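Local atomic coordinates of beta-L-arabinobiosidase (Bacteroides thetaiotaomicron, PDB entry 5MQR), a protein that probably hydrolyses glycosidic bonds in plant pectin, with arabinosidase and possibly sialidase activity. Residues A[937-941]-A[995-999]; A[920-925]-A[942-947]. All coordinates share one frame; numbering follows the deposited sequence.

Interaction 1 (A[937-941]-A[995-999])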
loop_
_atom_site.group_PDB
_atom_site.type_symbol
_atom_site.label_atom_id
_atom_site.label_comp_id
_atom_site.label_asym_id
_atom_site.label_seq_id
_atom_site.Cartn_x
_atom_site.Cartn_y
_atom_site.Cartn_z
ATOM N N VAL A 937 -36.784 28.599 22.326
ATOM C CA VAL A 937 -36.286 27.425 21.589
ATOM C C VAL A 937 -37.270 27.034 20.494
ATOM O O VAL A 937 -38.440 27.425 20.517
ATOM C CB VAL A 937 -35.995 26.205 22.522
ATOM C CG1 VAL A 937 -34.956 26.581 23.584
ATOM C CG2 VAL A 937 -37.270 25.651 23.178
ATOM N N GLY A 938 -36.764 26.282 19.519
ATOM C CA GLY A 938 -37.578 25.713 18.457
ATOM C C GLY A 938 -37.798 26.581 17.239
ATOM O O GLY A 938 -38.388 26.106 16.281
ATOM N N LYS A 939 -37.307 27.825 17.259
ATOM C CA LYS A 939 -37.541 28.809 16.172
ATOM C C LYS A 939 -36.265 29.382 15.521
ATOM O O LYS A 939 -36.283 30.463 14.973
ATOM C CB LYS A 939 -38.437 29.933 16.700
ATOM C CG LYS A 939 -39.776 29.385 17.152
ATOM C CD LYS A 939 -40.720 30.465 17.645
ATOM C CE LYS A 939 -42.108 29.857 17.872
ATOM N NZ LYS A 939 -42.852 30.661 18.873
ATOM N N CYS A 940 -35.175 28.621 15.583
ATOM C CA CYS A 940 -33.868 28.971 14.989
ATOM C C CYS A 940 -33.201 30.203 15.591
ATOM O O CYS A 940 -33.170 31.262 14.964
ATOM C CB CYS A 940 -33.979 29.084 13.458
ATOM S SG CYS A 940 -34.596 27.576 12.683
ATOM N N GLU A 941 -32.638 30.036 16.787
ATOM C CA GLU A 941 -31.995 31.121 17.522
ATOM C C GLU A 941 -30.478 30.922 17.538
ATOM O O GLU A 941 -30.009 29.811 17.775
ATOM C CB GLU A 941 -32.511 31.192 18.961
ATOM C CG GLU A 941 -34.024 31.118 19.120
ATOM C CD GLU A 941 -34.592 29.689 19.082
ATOM O OE1 GLU A 941 -33.824 28.700 19.293
ATOM O OE2 GLU A 941 -35.818 29.557 18.830
ATOM N N GLY A 995 -29.216 18.034 10.753
ATOM C CA GLY A 995 -30.336 18.954 10.884
ATOM C C GLY A 995 -29.872 20.394 10.967
ATOM O O GLY A 995 -28.752 20.730 10.568
ATOM N N GLU A 996 -30.740 21.237 11.509
ATOM C CA GLU A 996 -30.519 22.668 11.493
ATOM C C GLU A 996 -29.625 23.147 12.627
ATOM O O GLU A 996 -28.629 23.824 12.389
ATOM C CB GLU A 996 -31.857 23.397 11.479
ATOM C CG GLU A 996 -32.686 23.080 10.242
ATOM C CD GLU A 996 -34.020 23.793 10.256
ATOM O OE1 GLU A 996 -34.053 25.063 10.290
ATOM O OE2 GLU A 996 -35.031 23.059 10.254
ATOM N N TYR A 997 -30.006 22.816 13.852
ATOM C CA TYR A 997 -29.253 23.190 15.041
ATOM C C TYR A 997 -29.657 22.330 16.213
ATOM O O TYR A 997 -30.733 21.730 16.199
ATOM C CB TYR A 997 -29.435 24.687 15.359
ATOM C CG TYR A 997 -30.759 25.150 15.968
ATOM C CD1 TYR A 997 -31.994 24.837 15.392
ATOM C CD2 TYR A 997 -30.762 25.971 17.088
ATOM C CE1 TYR A 997 -33.185 25.301 15.950
ATOM C CE2 TYR A 997 -31.941 26.442 17.654
ATOM C CZ TYR A 997 -33.153 26.106 17.088
ATOM O OH TYR A 997 -34.315 26.606 17.662
ATOM N N LEU A 998 -28.795 22.271 17.225
ATOM C CA LEU A 998 -29.017 21.362 18.355
ATOM C C LEU A 998 -28.609 21.948 19.702
ATOM O O LEU A 998 -27.816 22.893 19.791
ATOM C CB LEU A 998 -28.247 20.048 18.121
ATOM C CG LEU A 998 -26.728 20.225 18.042
ATOM C CD1 LEU A 998 -26.022 19.256 18.968
ATOM C CD2 LEU A 998 -26.166 20.109 16.632
ATOM N N ASP A 999 -29.142 21.335 20.742
ATOM C CA ASP A 999 -28.870 21.707 22.114
ATOM C C ASP A 999 -27.428 21.333 22.487
ATOM O O ASP A 999 -27.002 20.201 22.278
ATOM C CB ASP A 999 -29.874 21.010 23.033
ATOM C CG ASP A 999 -29.778 21.484 24.457
ATOM O OD1 ASP A 999 -28.734 21.252 25.109
ATOM O OD2 ASP A 999 -30.734 22.114 24.927
#

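Interaction 2 (A[920-925]-A[942-947])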
loop_
_atom_site.group_PDB
_atom_site.type_symbol
_atom_site.label_atom_id
_atom_site.label_comp_id
_atom_site.label_asym_id
_atom_site.label_seq_id
_atom_site.Cartn_x
_atom_site.Cartn_y
_atom_site.Cartn_z
ATOM N N TYR A 920 -21.794 18.770 23.363
ATOM C CA TYR A 920 -21.963 18.328 21.955
ATOM C C TYR A 920 -21.179 19.107 20.879
ATOM O O TYR A 920 -21.399 18.899 19.686
ATOM C CB TYR A 920 -23.458 18.151 21.624
ATOM C CG TYR A 920 -23.977 16.906 22.299
ATOM C CD1 TYR A 920 -24.368 16.919 23.631
ATOM C CD2 TYR A 920 -23.999 15.709 21.632
ATOM C CE1 TYR A 920 -24.791 15.771 24.267
ATOM C CE2 TYR A 920 -24.414 14.551 22.250
ATOM C CZ TYR A 920 -24.808 14.574 23.564
ATOM O OH TYR A 920 -25.236 13.403 24.154
ATOM N N GLY A 921 -20.212 19.923 21.301
ATOM C CA GLY A 921 -19.330 20.681 20.401
ATOM C C GLY A 921 -19.245 22.166 20.738
ATOM O O GLY A 921 -19.132 22.544 21.901
ATOM N N LEU A 922 -19.349 23.009 19.716
ATOM C CA LEU A 922 -19.033 24.434 19.809
ATOM C C LEU A 922 -20.306 25.253 19.771
ATOM O O LEU A 922 -21.134 25.086 18.861
ATOM C CB LEU A 922 -18.127 24.868 18.652
ATOM C CG LEU A 922 -16.774 24.160 18.609
ATOM C CD1 LEU A 922 -16.160 24.287 17.235
ATOM C CD2 LEU A 922 -15.812 24.682 19.654
ATOM N N THR A 923 -20.465 26.120 20.765
ATOM C CA THR A 923 -21.634 26.981 20.869
ATOM C C THR A 923 -21.457 28.158 19.900
ATOM O O THR A 923 -20.342 28.401 19.385
ATOM C CB THR A 923 -21.792 27.501 22.294
ATOM O OG1 THR A 923 -20.549 28.070 22.722
ATOM C CG2 THR A 923 -22.198 26.389 23.250
ATOM N N THR A 924 -22.568 28.834 19.608
ATOM C CA THR A 924 -22.556 30.051 18.784
ATOM C C THR A 924 -22.284 31.318 19.590
ATOM O O THR A 924 -22.078 32.369 19.002
ATOM C CB THR A 924 -23.867 30.247 18.015
ATOM O OG1 THR A 924 -24.978 29.826 18.823
ATOM C CG2 THR A 924 -23.836 29.459 16.721
ATOM N N ALA A 925 -22.281 31.209 20.916
ATOM C CA ALA A 925 -22.031 32.332 21.803
ATOM C C ALA A 925 -21.421 31.799 23.077
ATOM O O ALA A 925 -21.665 30.649 23.474
ATOM C CB ALA A 925 -23.328 33.072 22.114
ATOM N N TRP A 942 -29.733 32.015 17.351
ATOM C CA TRP A 942 -28.266 31.986 17.234
ATOM C C TRP A 942 -27.555 32.566 18.464
ATOM O O TRP A 942 -26.379 32.954 18.398
ATOM C CB TRP A 942 -27.835 32.727 15.968
ATOM C CG TRP A 942 -28.080 31.960 14.722
ATOM C CD1 TRP A 942 -29.279 31.705 14.135
ATOM C CD2 TRP A 942 -27.083 31.349 13.882
ATOM N NE1 TRP A 942 -29.094 30.957 12.990
ATOM C CE2 TRP A 942 -27.761 30.726 12.814
ATOM C CE3 TRP A 942 -25.690 31.278 13.928
ATOM C CZ2 TRP A 942 -27.094 30.062 11.796
ATOM C CZ3 TRP A 942 -25.035 30.590 12.935
ATOM C CH2 TRP A 942 -25.734 30.001 11.877
ATOM N N ASP A 943 -28.250 32.538 19.600
ATOM C CA ASP A 943 -27.707 33.050 20.859
ATOM C C ASP A 943 -27.081 31.968 21.738
ATOM O O ASP A 943 -27.069 32.095 22.973
ATOM C CB ASP A 943 -28.771 33.869 21.631
ATOM C CG ASP A 943 -29.991 33.062 22.024
ATOM O OD1 ASP A 943 -30.247 31.967 21.440
ATOM O OD2 ASP A 943 -30.703 33.557 22.946
ATOM N N GLY A 944 -26.530 30.918 21.125
ATOM C CA GLY A 944 -25.775 29.938 21.898
ATOM C C GLY A 944 -25.804 28.498 21.440
ATOM O O GLY A 944 -24.805 27.805 21.569
ATOM N N ALA A 945 -26.936 28.042 20.915
ATOM C CA ALA A 945 -27.085 26.658 20.464
ATOM C C ALA A 945 -26.032 26.299 19.420
ATOM O O ALA A 945 -25.425 27.192 18.823
ATOM C CB ALA A 945 -28.491 26.448 19.894
ATOM N N ILE A 946 -25.835 25.004 19.179
ATOM C CA ILE A 946 -24.839 24.544 18.196
ATOM C C ILE A 946 -25.489 24.576 16.829
ATOM O O ILE A 946 -26.550 23.988 16.625
ATOM C CB ILE A 946 -24.313 23.134 18.512
ATOM C CG1 ILE A 946 -23.684 23.115 19.901
ATOM C CG2 ILE A 946 -23.308 22.647 17.466
ATOM C CD1 ILE A 946 -23.137 21.774 20.314
ATOM N N TRP A 947 -24.846 25.288 15.907
ATOM C CA TRP A 947 -25.248 25.374 14.492
ATOM C C TRP A 947 -24.089 24.812 13.644
ATOM O O TRP A 947 -22.989 25.370 13.652
ATOM C CB TRP A 947 -25.509 26.828 14.090
ATOM C CG TRP A 947 -26.837 27.346 14.502
ATOM C CD1 TRP A 947 -27.171 27.884 15.726
ATOM C CD2 TRP A 947 -28.022 27.389 13.711
ATOM N NE1 TRP A 947 -28.488 28.233 15.742
ATOM C CE2 TRP A 947 -29.040 27.949 14.517
ATOM C CE3 TRP A 947 -28.332 26.994 12.405
ATOM C CZ2 TRP A 947 -30.351 28.137 14.047
ATOM C CZ3 TRP A 947 -29.622 27.180 11.936
ATOM C CH2 TRP A 947 -30.625 27.740 12.758
HETATM O O HOH W 1 -21.763 25.875 16.357
#

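Interaction 1 (A[937-941]-A[995-999])
Tyr997 and the turn 938-941 join two loops of the MGH1-like glycoside hydrolase domain, which belongs to the six-hairpin, (alpha/alpha)6-barrel type. One loop leads into helix 948-964 and the other into helix 1022-1029. The contact lies beside a bound HEPES buffer molecule, which the side chain of Cys940 approaches. The turn curls round the hydroxyl of Tyr997. Tyr997 OH donates to Glu941 OE1 at 2.7 Å. It meets this oxygen from above the carboxylate plane, and the carboxylate and the ring are turned 58° against each other. The same OH accepts from Cys940 N at 3.0 Å. A weak third bond, poorly aligned, comes from Gly938 N at 3.1 Å. The buried phenol oxygen thus takes part in three bonds, the one from Gly938 N weak. Glu941 reaches it because its chain bends at chi2 (82°), which turns the carboxylate back towards the backbone of Lys939. There Glu941 OE2 takes a bond of 2.8 Å from Lys939 N on its syn side. The carboxylate is therefore held at both oxygens, one by the turn and one by the tyrosine. A phenylalanine in place of Tyr997 would probably leave Cys940 N and Glu941 OE1 without their mate and free the turn to shift. Gly938 has a positive phi, which favours glycine at this bend. Its carbonyl O is bound by Lys1007, and Trp947 stacks on the Tyr997 ring. Cys940 makes an oblique sulfur-aromatic contact, with SG 5.0 Å from the centroid of the Tyr997 ring. Glu996 is committed to Arg1012 and Ser1013 through OE2, while its other oxygen, OE1, lies 3.5 Å from Cys940 SG.

Interaction 2 (A[920-925]-A[942-947])
Thr924 has chi1 at 37°, with OG1 between its backbone N and its carbonyl carbon, and this turns the hydroxyl onto the backbone of 944-945. Ile946 keeps an extended chain (chi2 180°), which carries CD1 out to Tyr920. The hydroxyl of Thr924 works both ways. OG1 donates to Ala945 O at 2.7 Å, in the carbonyl plane and on a lone pair. It also accepts a weak bond from Gly944 N at 3.0 Å. The backbone adds a further link: Thr924 N donates to Gly944 O at 3.1 Å. Gly944 has backbone angles that call for glycine, since a side chain would jam against the preceding carbonyl. The methyl of Thr924 serves the apolar side. Its CG2 lies 3.8 Å from Trp942 CE3, in an oblique approach, and it also touches Trp947 CD1. The two indoles lie face against face, with CE2 of Trp942 over the centre of the Trp947 ring. Trp947 NE1 is bound by Glu941 O. Further along, Ile946 CD1 packs 3.4 Å from Tyr920 C, and Ile946 CG1 lies 3.4 Å from Leu922 O. A water bridges the same carbonyl to Trp947 N, donating to Leu922 O at 2.7 Å. The carboxylate of Asp943 forms a salt bridge with Arg935. Ala950 of helix 948-964 touches both Thr924 and Trp942. Trp947 holds the N-cap position of that helix, so the contact ties the short strand 921-922 and the residues after it to a helix start in the six-hairpin glycoside hydrolase domain.

Along the chain, 920-925 comes first, then 937-941, which runs straight into 942-947, and last 995-999. Interaction 2 closes a short loop of 16 residues without helix or strand. Interaction 1 closes a longer span of 53 residues that holds helices 948-964 and 972-985. The segments alternate, so the two contacts cross. Their centres are about 9 Å apart, and they touch directly. Leu998 N probably bonds to Ile946 O, and Tyr997 CB packs on that same carbonyl. The continuous run 937-947 thus touches both the segment of strand 921-922 and the loop before helix 1022-1029, and leads into helix 948-964.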